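AbyA5 (PDB 4YWF) catalyses acetate elimination in spirotetronate biosynthesis as an esterase-like lyase of the alpha/beta hydrolase superfamily. Local coordinates at residues A99-R102 with C103-F107; A201-R205 with A206-R210; F276-V279 with R280-L284. The protein carries 4 engineered substitutions. All coordinates share one frame; numbering follows the deposited sequence.

Contact 1 (A99-R102 with C103-F107); sequences ALRR and CVAVF
Ala-99 O accepts a hydrogen bond from Cys-103 N at 2.9 Å. It is the first of four successive i to i+4 bonds that tie 99-102 to 103-107 within one alpha helix. Leu-100 O takes the next, from Val-104 N. Val-104 CG2 also rests close to Leu-100 O, at 3.3 Å. The apolar contact between the two side chains is looser, with Leu-100 CD1 4.3 Å from Val-104 CG2. Arg-101 carries the main side-chain contact. Its CG is anti to the backbone N (chi1 175°) and the chain bends at chi2 (61°), which lays the guanidinium along the following turn. There Arg-101 NH1 lies 3.6 Å from Val-104 CG1, the two side chains crossing at about a right angle. Ala-105 CB sits over one face of the same guanidinium, displaced toward its rim. Arg-101 O meanwhile holds Ala-105 N at 2.9 Å. Arg-102 turns its guanidinium back along the helix, where NH1 forms a salt bridge with Glu-98. Arg-102 O accepts from Val-106 N at 2.9 Å, while both methyls of Val-106 lie against Arg-102 O. The helix, 94-111, packs on two others. Ala-99, Arg-102 and Val-106 touch helix 59-72; Ala-99, Cys-103 and Val-106 touch helix 76-87. Phe-107 meets Trp-132 of strand 127-134 edge-to-face.

Contact 2 (A201-R205 with A206-R210); sequences AVAER and ADTSR
Ala-203 and Thr-208 lie side by side, their CA atoms 5.5 Å apart, where the chain leaves helix 194-201 and enters strand 207-215. This is a helix-to-strand connection of the alpha/beta hydrolase fold. A type I beta turn from Val-202 to Arg-205 makes the connection, closed by Arg-205 N to Val-202 O at 3.0 Å. Ala-206 N is also near that oxygen, but at a poor angle, so the carbonyl gains no second bond from it. Ala-206 is fully extended and straightens the chain. A second type I turn, from Asp-207 to Arg-210, bends the start of the strand, with Arg-210 N bonded to Asp-207 O at 3.1 Å.

Between the segments the side-chain contact is small and centred on Thr-208. Its CG2 lies 4.0 Å from Ala-203 CB, methyl against methyl. Its OG1 lies 4.0 Å from Val-202 CG2 and is hydrogen-bonded to Leu-199 O in the preceding helix. The Thr-208 chi1 of -124° lies off the staggered positions, a strained setting in which OG1 reaches Leu-199 O. An alanine here removes the hydroxyl and the methyl, which is likely to leave Leu-199 O without this donor and to open a gap beside Val-202 and Ala-203. Val-202 also packs on Leu-120, and Ala-206 on Val-144 of the neighbouring strand. Arg-205 NH1 makes a salt bridge with Glu-118.

Asp-207 holds the second turn from its side chain, in an Asx turn. Ser-209 N reaches Asp-207 OD1 at 3.3 Å from above the carboxylate plane. Ser-209 OG donates to the same Asp-207 OD1 at 2.7 Å, on its syn side.

Contact 3 (F276-V279 with R280-L284); sequences FDHV and RNWAL
Val-279 lays its CG1 methyl over one face of the Trp-282 indole in a CH-pi contact. Val-279 CG1 sits almost directly above the Trp-282 six-membered ring, 3.4 Å from its centroid and 13° off the normal. The two side chains cross obliquely. In both, the first torsion sets the touching branch beside the backbone N (chi1 -62° for Val-279 CG1, -66° for Trp-282 CG). A backbone bond fixes the same pair, Trp-282 N to Val-279 O at 2.9 Å. His-278 stands further off, with CD2 4.4 Å from Trp-282 CZ2. Around the indole, Phe-247 packs against Trp-282, and Tyr-187 meets it edge-to-face.

Arg-280 points another way and grips the end of the helix. Its NH1 donates to Asp-277 O at 2.9 Å, with the oxygen close to the guanidinium plane. Arg-280 N reaches Asp-277 O at 3.3 Å from the opposite face of the carbonyl plane. One carbonyl is thus held by two donors of a single residue. Asp-277 OD1 makes a long, weak ion pair with Lys-250.

Val-279 is the first residue to leave helical geometry. The i to i+3 bond of Arg-280 N lies at the end of helix 275-278; that of Trp-282 N closes the turn that follows. This helix belongs to the helical insertion after strand 233-239, where alpha/beta hydrolases commonly carry a lid.

Overall arrangement
The three contacts are well separated and in series along the chain. Contact 1 lies in a helix packed against other helices of the N-terminal part. Contact 2 lies where strand 207-215 enters the central sheet. Contact 3 lies among the helices between strands 233-239 and 296-301. Centres of contacts 1 and 2 are about 28 Å apart. Contact 3 is about 33 Å from contact 1 and 32 Å from contact 2, centre to centre. In alpha/beta hydrolases the nucleophile usually follows the strand that contact 2 opens, at its other end. The active site is therefore probably remote from contact 2, and the lid-like insertion holding contact 3 may lie nearer to it.

Contact 1 (A99-R102 with C103-F107)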
ATOM      1  N   ALA A  99       2.153  18.519   7.206  1.00 25.54           N
ATOM      2  CA  ALA A  99       3.146  17.527   7.007  1.00 24.64           C
ATOM      3  C   ALA A  99       2.945  16.761   5.730  1.00 23.71           C
ATOM      4  O   ALA A  99       3.934  16.471   5.017  1.00 24.57           O
ATOM      5  CB  ALA A  99       3.224  16.578   8.229  1.00 26.17           C
ATOM      6  N   LEU A 100       1.698  16.434   5.383  1.00 22.59           N
ATOM      7  CA  LEU A 100       1.456  15.652   4.168  1.00 23.97           C
ATOM      8  C   LEU A 100       1.776  16.484   2.967  1.00 25.16           C
ATOM      9  O   LEU A 100       2.416  15.977   1.993  1.00 23.18           O
ATOM     10  CB  LEU A 100       0.011  15.131   4.012  1.00 22.48           C
ATOM     11  CG  LEU A 100      -0.364  14.552   2.656  1.00 24.83           C
ATOM     12  CD1 LEU A 100       0.519  13.310   2.529  1.00 25.95           C
ATOM     13  CD2 LEU A 100      -1.888  14.234   2.583  1.00 25.14           C
ATOM     14  N   ARG A 101       1.331  17.749   3.002  1.00 24.28           N
ATOM     15  CA  ARG A 101       1.705  18.616   1.896  1.00 24.91           C
ATOM     16  C   ARG A 101       3.255  18.728   1.766  1.00 25.64           C
ATOM     17  O   ARG A 101       3.778  18.715   0.638  1.00 23.46           O
ATOM     18  CB  ARG A 101       1.079  19.985   2.034  1.00 26.42           C
ATOM     19  CG  ARG A 101       1.547  20.935   0.947  1.00 30.96           C
ATOM     20  CD  ARG A 101       1.166  20.429  -0.469  1.00 31.18           C
ATOM     21  NE  ARG A 101       1.871  21.178  -1.526  1.00 36.37           N
ATOM     22  CZ  ARG A 101       2.124  20.732  -2.752  1.00 41.44           C
ATOM     23  NH1 ARG A 101       1.741  19.501  -3.130  1.00 41.17           N
ATOM     24  NH2 ARG A 101       2.791  21.513  -3.602  1.00 44.18           N
ATOM     25  N   ARG A 102       3.989  18.843   2.886  1.00 21.79           N
ATOM     26  CA  ARG A 102       5.449  19.045   2.773  1.00 23.49           C
ATOM     27  C   ARG A 102       6.135  17.790   2.247  1.00 25.17           C
ATOM     28  O   ARG A 102       7.068  17.844   1.435  1.00 22.21           O
ATOM     29  CB  ARG A 102       6.042  19.535   4.111  1.00 25.82           C
ATOM     30  CG  ARG A 102       5.388  20.833   4.524  1.00 25.29           C
ATOM     31  CD  ARG A 102       5.721  21.230   5.948  1.00 29.38           C
ATOM     32  NE  ARG A 102       7.131  21.510   6.058  1.00 29.32           N
ATOM     33  CZ  ARG A 102       7.713  22.108   7.108  1.00 34.61           C
ATOM     34  NH1 ARG A 102       7.008  22.514   8.145  1.00 33.75           N
ATOM     35  NH2 ARG A 102       9.011  22.293   7.124  1.00 36.53           N
ATOM     36  N   CYS A 103       5.606  16.642   2.650  1.00 22.23           N
ATOM     37  CA  CYS A 103       6.059  15.381   2.091  1.00 24.74           C
ATOM     38  C   CYS A 103       5.943  15.281   0.584  1.00 25.05           C
ATOM     39  O   CYS A 103       6.954  15.020  -0.134  1.00 26.17           O
ATOM     40  CB  CYS A 103       5.290  14.232   2.781  1.00 25.88           C
ATOM     41  SG  CYS A 103       5.845  12.611   2.292  1.00 24.27           S
ATOM     42  N   VAL A 104       4.749  15.584   0.076  1.00 25.63           N
ATOM     43  CA  VAL A 104       4.476  15.542  -1.356  1.00 24.35           C
ATOM     44  C   VAL A 104       5.394  16.536  -2.076  1.00 26.06           C
ATOM     45  O   VAL A 104       6.033  16.198  -3.082  1.00 23.87           O
ATOM     46  CB  VAL A 104       3.002  15.872  -1.686  1.00 24.80           C
ATOM     47  CG1 VAL A 104       2.824  16.049  -3.200  1.00 23.41           C
ATOM     48  CG2 VAL A 104       2.078  14.825  -1.125  1.00 24.56           C
ATOM     49  N   ALA A 105       5.458  17.751  -1.569  1.00 28.03           N
ATOM     50  CA  ALA A 105       6.302  18.797  -2.168  1.00 27.51           C
ATOM     51  C   ALA A 105       7.814  18.458  -2.248  1.00 27.50           C
ATOM     52  O   ALA A 105       8.437  18.709  -3.295  1.00 24.47           O
ATOM     53  CB  ALA A 105       6.109  20.132  -1.441  1.00 30.14           C
ATOM     54  N   VAL A 106       8.413  17.944  -1.160  1.00 25.11           N
ATOM     55  CA  VAL A 106       9.815  17.612  -1.175  1.00 25.39           C
ATOM     56  C   VAL A 106      10.067  16.424  -2.087  1.00 24.18           C
ATOM     57  O   VAL A 106      11.057  16.364  -2.784  1.00 20.36           O
ATOM     58  CB  VAL A 106      10.489  17.368   0.219  1.00 27.31           C
ATOM     59  CG1 VAL A 106      10.435  18.633   1.017  1.00 34.93           C
ATOM     60  CG2 VAL A 106       9.888  16.226   0.993  1.00 26.77           C
ATOM     61  N   PHE A 107       9.162  15.450  -2.075  1.00 23.64           N
ATOM     62  CA  PHE A 107       9.294  14.379  -3.007  1.00 22.15           C
ATOM     63  C   PHE A 107       9.202  14.881  -4.489  1.00 25.14           C
ATOM     64  O   PHE A 107      10.017  14.426  -5.373  1.00 21.61           O
ATOM     65  CB  PHE A 107       8.320  13.238  -2.751  1.00 22.25           C
ATOM     66  CG  PHE A 107       8.540  12.121  -3.683  1.00 21.49           C
ATOM     67  CD1 PHE A 107       9.558  11.221  -3.446  1.00 23.81           C
ATOM     68  CD2 PHE A 107       7.891  12.105  -4.910  1.00 24.63           C
ATOM     69  CE1 PHE A 107       9.881  10.235  -4.366  1.00 22.49           C
ATOM     70  CE2 PHE A 107       8.198  11.124  -5.844  1.00 24.46           C
ATOM     71  CZ  PHE A 107       9.215  10.200  -5.561  1.00 24.50           C
TER

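Contact 2 (A201-R205 with A206-R210)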
ATOM      1  N   ALA A 201      -5.841   4.964 -17.371  1.00 28.77           N
ATOM      2  CA  ALA A 201      -5.087   6.171 -17.510  1.00 28.64           C
ATOM      3  C   ALA A 201      -3.727   6.030 -18.182  1.00 29.75           C
ATOM      4  O   ALA A 201      -3.186   7.014 -18.680  1.00 31.15           O
ATOM      5  CB  ALA A 201      -4.944   6.824 -16.134  1.00 31.31           C
ATOM      6  N   VAL A 202      -3.165   4.826 -18.257  1.00 27.52           N
ATOM      7  CA  VAL A 202      -1.859   4.626 -18.894  1.00 25.88           C
ATOM      8  C   VAL A 202      -1.918   3.654 -20.073  1.00 26.11           C
ATOM      9  O   VAL A 202      -0.886   3.166 -20.525  1.00 27.71           O
ATOM     10  CB  VAL A 202      -0.791   4.090 -17.883  1.00 25.49           C
ATOM     11  CG1 VAL A 202      -0.544   5.110 -16.761  1.00 28.49           C
ATOM     12  CG2 VAL A 202      -1.195   2.728 -17.273  1.00 25.77           C
ATOM     13  N   ALA A 203      -3.117   3.371 -20.536  1.00 28.77           N
ATOM     14  CA  ALA A 203      -3.359   2.413 -21.642  1.00 29.95           C
ATOM     15  C   ALA A 203      -2.620   2.812 -22.969  1.00 31.15           C
ATOM     16  O   ALA A 203      -2.239   1.971 -23.783  1.00 27.70           O
ATOM     17  CB  ALA A 203      -4.865   2.260 -21.837  1.00 31.29           C
ATOM     18  N   GLU A 204      -2.342   4.090 -23.163  1.00 31.81           N
ATOM     19  CA  GLU A 204      -1.594   4.519 -24.368  1.00 33.49           C
ATOM     20  C   GLU A 204      -0.082   4.409 -24.235  1.00 33.42           C
ATOM     21  O   GLU A 204       0.674   4.631 -25.152  1.00 32.08           O
ATOM     22  CB  GLU A 204      -1.967   5.973 -24.675  1.00 34.43           C
ATOM     23  CG  GLU A 204      -3.303   6.114 -25.353  1.00 33.10           C
ATOM     24  CD  GLU A 204      -3.186   5.805 -26.865  1.00 39.45           C
ATOM     25  OE1 GLU A 204      -2.353   6.473 -27.645  1.00 29.56           O
ATOM     26  OE2 GLU A 204      -3.938   4.865 -27.240  1.00 32.18           O
ATOM     27  N   ARG A 205       0.377   4.125 -23.031  1.00 34.16           N
ATOM     28  CA  ARG A 205       1.756   4.304 -22.688  1.00 34.17           C
ATOM     29  C   ARG A 205       2.362   3.082 -21.972  1.00 32.80           C
ATOM     30  O   ARG A 205       3.482   3.145 -21.422  1.00 29.81           O
ATOM     31  CB  ARG A 205       1.836   5.579 -21.848  1.00 34.64           C
ATOM     32  CG  ARG A 205       0.960   6.670 -22.470  1.00 37.77           C
ATOM     33  CD  ARG A 205       0.924   7.924 -21.611  1.00 38.21           C
ATOM     34  NE  ARG A 205       2.284   8.385 -21.424  1.00 32.91           N
ATOM     35  CZ  ARG A 205       2.677   9.207 -20.459  1.00 30.13           C
ATOM     36  NH1 ARG A 205       1.837   9.733 -19.590  1.00 30.46           N
ATOM     37  NH2 ARG A 205       3.934   9.545 -20.416  1.00 30.67           N
ATOM     38  N   ALA A 206       1.638   1.976 -22.073  1.00 28.57           N
ATOM     39  CA  ALA A 206       2.000   0.732 -21.478  1.00 29.75           C
ATOM     40  C   ALA A 206       1.101  -0.425 -21.965  1.00 31.59           C
ATOM     41  O   ALA A 206      -0.075  -0.238 -22.386  1.00 26.67           O
ATOM     42  CB  ALA A 206       1.909   0.838 -19.974  1.00 27.59           C
ATOM     43  N   ASP A 207       1.654  -1.629 -21.810  1.00 29.30           N
ATOM     44  CA  ASP A 207       0.931  -2.843 -22.097  1.00 29.97           C
ATOM     45  C   ASP A 207       0.018  -3.245 -20.976  1.00 28.69           C
ATOM     46  O   ASP A 207       0.322  -4.057 -20.138  1.00 27.26           O
ATOM     47  CB  ASP A 207       1.862  -3.993 -22.459  1.00 31.12           C
ATOM     48  CG  ASP A 207       1.086  -5.175 -23.007  1.00 33.83           C
ATOM     49  OD1 ASP A 207      -0.176  -5.062 -23.035  1.00 32.14           O
ATOM     50  OD2 ASP A 207       1.727  -6.196 -23.363  1.00 32.53           O
ATOM     51  N   THR A 208      -1.157  -2.653 -21.037  1.00 29.91           N
ATOM     52  CA  THR A 208      -2.107  -2.672 -19.981  1.00 30.71           C
ATOM     53  C   THR A 208      -2.976  -3.992 -20.023  1.00 29.75           C
ATOM     54  O   THR A 208      -3.819  -4.243 -19.166  1.00 27.06           O
ATOM     55  CB  THR A 208      -2.873  -1.329 -20.118  1.00 35.75           C
ATOM     56  OG1 THR A 208      -2.807  -0.567 -18.889  1.00 41.75           O
ATOM     57  CG2 THR A 208      -4.266  -1.499 -20.690  1.00 34.00           C
ATOM     58  N   SER A 209      -2.751  -4.847 -21.002  1.00 29.36           N
ATOM     59  CA  SER A 209      -3.339  -6.195 -20.993  1.00 33.96           C
ATOM     60  C   SER A 209      -2.528  -7.110 -20.041  1.00 32.12           C
ATOM     61  O   SER A 209      -2.957  -8.227 -19.768  1.00 32.45           O
ATOM     62  CB  SER A 209      -3.353  -6.809 -22.397  1.00 31.98           C
ATOM     63  OG  SER A 209      -2.044  -6.982 -22.949  1.00 35.89           O
ATOM     64  N   ARG A 210      -1.340  -6.658 -19.608  1.00 30.25           N
ATOM     65  CA  ARG A 210      -0.490  -7.438 -18.696  1.00 30.91           C
ATOM     66  C   ARG A 210      -0.090  -6.634 -17.479  1.00 25.55           C
ATOM     67  O   ARG A 210       0.970  -6.027 -17.479  1.00 24.40           O
ATOM     68  CB  ARG A 210       0.767  -7.912 -19.383  1.00 33.20           C
ATOM     69  CG  ARG A 210       0.567  -8.719 -20.648  1.00 37.92           C
ATOM     70  CD  ARG A 210       1.917  -9.009 -21.273  1.00 39.68           C
ATOM     71  NE  ARG A 210       2.727  -9.691 -20.270  1.00 43.66           N
ATOM     72  CZ  ARG A 210       4.049  -9.588 -20.120  1.00 40.32           C
ATOM     73  NH1 ARG A 210       4.777  -8.877 -20.940  1.00 39.16           N
ATOM     74  NH2 ARG A 210       4.635 -10.238 -19.133  1.00 45.06           N
TER

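Contact 3 (F276-V279 with R280-L284)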
ATOM      1  N   PHE A 276     -16.451  -2.117  11.863  1.00 30.99           N
ATOM      2  CA  PHE A 276     -16.480  -3.563  11.601  1.00 30.64           C
ATOM      3  C   PHE A 276     -17.799  -4.093  11.075  1.00 35.65           C
ATOM      4  O   PHE A 276     -17.802  -4.920  10.164  1.00 31.94           O
ATOM      5  CB  PHE A 276     -16.032  -4.310  12.813  1.00 32.05           C
ATOM      6  CG  PHE A 276     -14.576  -4.157  13.066  1.00 33.19           C
ATOM      7  CD1 PHE A 276     -13.640  -4.527  12.066  1.00 38.39           C
ATOM      8  CD2 PHE A 276     -14.110  -3.666  14.245  1.00 30.71           C
ATOM      9  CE1 PHE A 276     -12.285  -4.371  12.266  1.00 34.50           C
ATOM     10  CE2 PHE A 276     -12.775  -3.528  14.457  1.00 30.41           C
ATOM     11  CZ  PHE A 276     -11.855  -3.871  13.476  1.00 34.89           C
ATOM     12  N   ASP A 277     -18.915  -3.547  11.577  1.00 34.25           N
ATOM     13  CA  ASP A 277     -20.205  -3.857  11.045  1.00 33.18           C
ATOM     14  C   ASP A 277     -20.235  -3.388   9.646  1.00 34.83           C
ATOM     15  O   ASP A 277     -20.766  -4.067   8.735  1.00 35.87           O
ATOM     16  CB  ASP A 277     -21.343  -3.145  11.795  1.00 34.58           C
ATOM     17  CG  ASP A 277     -21.755  -3.855  13.034  1.00 37.41           C
ATOM     18  OD1 ASP A 277     -21.333  -5.033  13.270  1.00 41.77           O
ATOM     19  OD2 ASP A 277     -22.502  -3.221  13.792  1.00 44.58           O
ATOM     20  N   HIS A 278     -19.651  -2.216   9.445  1.00 34.36           N
ATOM     21  CA  HIS A 278     -19.639  -1.646   8.115  1.00 34.69           C
ATOM     22  C   HIS A 278     -18.942  -2.572   7.079  1.00 30.07           C
ATOM     23  O   HIS A 278     -19.371  -2.635   5.939  1.00 29.24           O
ATOM     24  CB  HIS A 278     -19.041  -0.227   8.146  1.00 35.68           C
ATOM     25  CG  HIS A 278     -19.113   0.481   6.830  1.00 36.00           C
ATOM     26  ND1 HIS A 278     -20.299   0.864   6.249  1.00 37.06           N
ATOM     27  CD2 HIS A 278     -18.143   0.859   5.972  1.00 37.92           C
ATOM     28  CE1 HIS A 278     -20.065   1.440   5.089  1.00 35.42           C
ATOM     29  NE2 HIS A 278     -18.759   1.454   4.897  1.00 36.89           N
ATOM     30  N   VAL A 279     -17.901  -3.280   7.481  1.00 28.69           N
ATOM     31  CA  VAL A 279     -17.073  -4.036   6.498  1.00 30.23           C
ATOM     32  C   VAL A 279     -17.398  -5.536   6.572  1.00 33.38           C
ATOM     33  O   VAL A 279     -16.716  -6.360   5.941  1.00 32.33           O
ATOM     34  CB  VAL A 279     -15.561  -3.803   6.711  1.00 29.40           C
ATOM     35  CG1 VAL A 279     -15.229  -2.330   6.511  1.00 29.85           C
ATOM     36  CG2 VAL A 279     -15.095  -4.232   8.112  1.00 29.29           C
ATOM     37  N   ARG A 280     -18.459  -5.873   7.321  1.00 34.80           N
ATOM     38  CA  ARG A 280     -18.791  -7.286   7.551  1.00 39.24           C
ATOM     39  C   ARG A 280     -18.965  -8.049   6.233  1.00 38.67           C
ATOM     40  O   ARG A 280     -18.329  -9.075   6.057  1.00 53.71           O
ATOM     41  CB  ARG A 280     -19.960  -7.468   8.521  1.00 38.87           C
ATOM     42  CG  ARG A 280     -21.339  -6.986   8.041  1.00 39.90           C
ATOM     43  CD  ARG A 280     -22.335  -6.934   9.216  1.00 43.43           C
ATOM     44  NE  ARG A 280     -23.725  -6.801   8.781  1.00 49.64           N
ATOM     45  CZ  ARG A 280     -24.312  -5.658   8.420  1.00 54.53           C
ATOM     46  NH1 ARG A 280     -23.635  -4.511   8.429  1.00 52.62           N
ATOM     47  NH2 ARG A 280     -25.590  -5.665   8.034  1.00 55.21           N
ATOM     48  N   ASN A 281     -19.680  -7.527   5.263  1.00 36.24           N
ATOM     49  CA  ASN A 281     -19.878  -8.292   4.045  1.00 39.99           C
ATOM     50  C   ASN A 281     -18.751  -8.144   3.015  1.00 39.14           C
ATOM     51  O   ASN A 281     -18.922  -8.485   1.863  1.00 33.09           O
ATOM     52  CB  ASN A 281     -21.263  -8.006   3.449  1.00 41.28           C
ATOM     53  CG  ASN A 281     -22.397  -8.306   4.458  1.00 45.44           C
ATOM     54  OD1 ASN A 281     -22.436  -9.379   5.088  1.00 47.47           O
ATOM     55  ND2 ASN A 281     -23.313  -7.372   4.609  1.00 41.70           N
ATOM     56  N   TRP A 282     -17.589  -7.632   3.437  1.00 37.28           N
ATOM     57  CA  TRP A 282     -16.429  -7.541   2.533  1.00 31.98           C
ATOM     58  C   TRP A 282     -15.611  -8.810   2.489  1.00 30.19           C
ATOM     59  O   TRP A 282     -14.654  -8.910   1.698  1.00 28.90           O
ATOM     60  CB  TRP A 282     -15.532  -6.376   2.973  1.00 34.96           C
ATOM     61  CG  TRP A 282     -16.157  -5.034   2.818  1.00 35.29           C
ATOM     62  CD1 TRP A 282     -17.504  -4.727   2.478  1.00 38.94           C
ATOM     63  CD2 TRP A 282     -15.501  -3.786   3.007  1.00 32.64           C
ATOM     64  NE1 TRP A 282     -17.662  -3.350   2.438  1.00 38.64           N
ATOM     65  CE2 TRP A 282     -16.458  -2.755   2.755  1.00 34.53           C
ATOM     66  CE3 TRP A 282     -14.182  -3.433   3.307  1.00 35.63           C
ATOM     67  CZ2 TRP A 282     -16.124  -1.402   2.831  1.00 36.23           C
ATOM     68  CZ3 TRP A 282     -13.851  -2.072   3.395  1.00 38.05           C
ATOM     69  CH2 TRP A 282     -14.810  -1.085   3.165  1.00 33.79           C
ATOM     70  N   ALA A 283     -15.937  -9.779   3.331  1.00 28.45           N
ATOM     71  CA  ALA A 283     -15.173 -11.012   3.367  1.00 30.71           C
ATOM     72  C   ALA A 283     -15.100 -11.661   1.983  1.00 28.54           C
ATOM     73  O   ALA A 283     -16.073 -11.682   1.249  1.00 29.39           O
ATOM     74  CB  ALA A 283     -15.801 -11.975   4.329  1.00 32.58           C
ATOM     75  N   LEU A 284     -13.925 -12.151   1.624  1.00 30.47           N
ATOM     76  CA  LEU A 284     -13.770 -13.072   0.512  1.00 27.63           C
ATOM     77  C   LEU A 284     -14.213 -14.504   0.902  1.00 29.95           C
ATOM     78  O   LEU A 284     -13.685 -15.133   1.859  1.00 28.65           O
ATOM     79  CB  LEU A 284     -12.331 -13.077   0.009  1.00 30.31           C
ATOM     80  CG  LEU A 284     -11.798 -11.722  -0.480  1.00 30.22           C
ATOM     81  CD1 LEU A 284     -10.299 -11.738  -0.568  1.00 28.63           C
ATOM     82  CD2 LEU A 284     -12.395 -11.395  -1.836  1.00 30.09           C
TER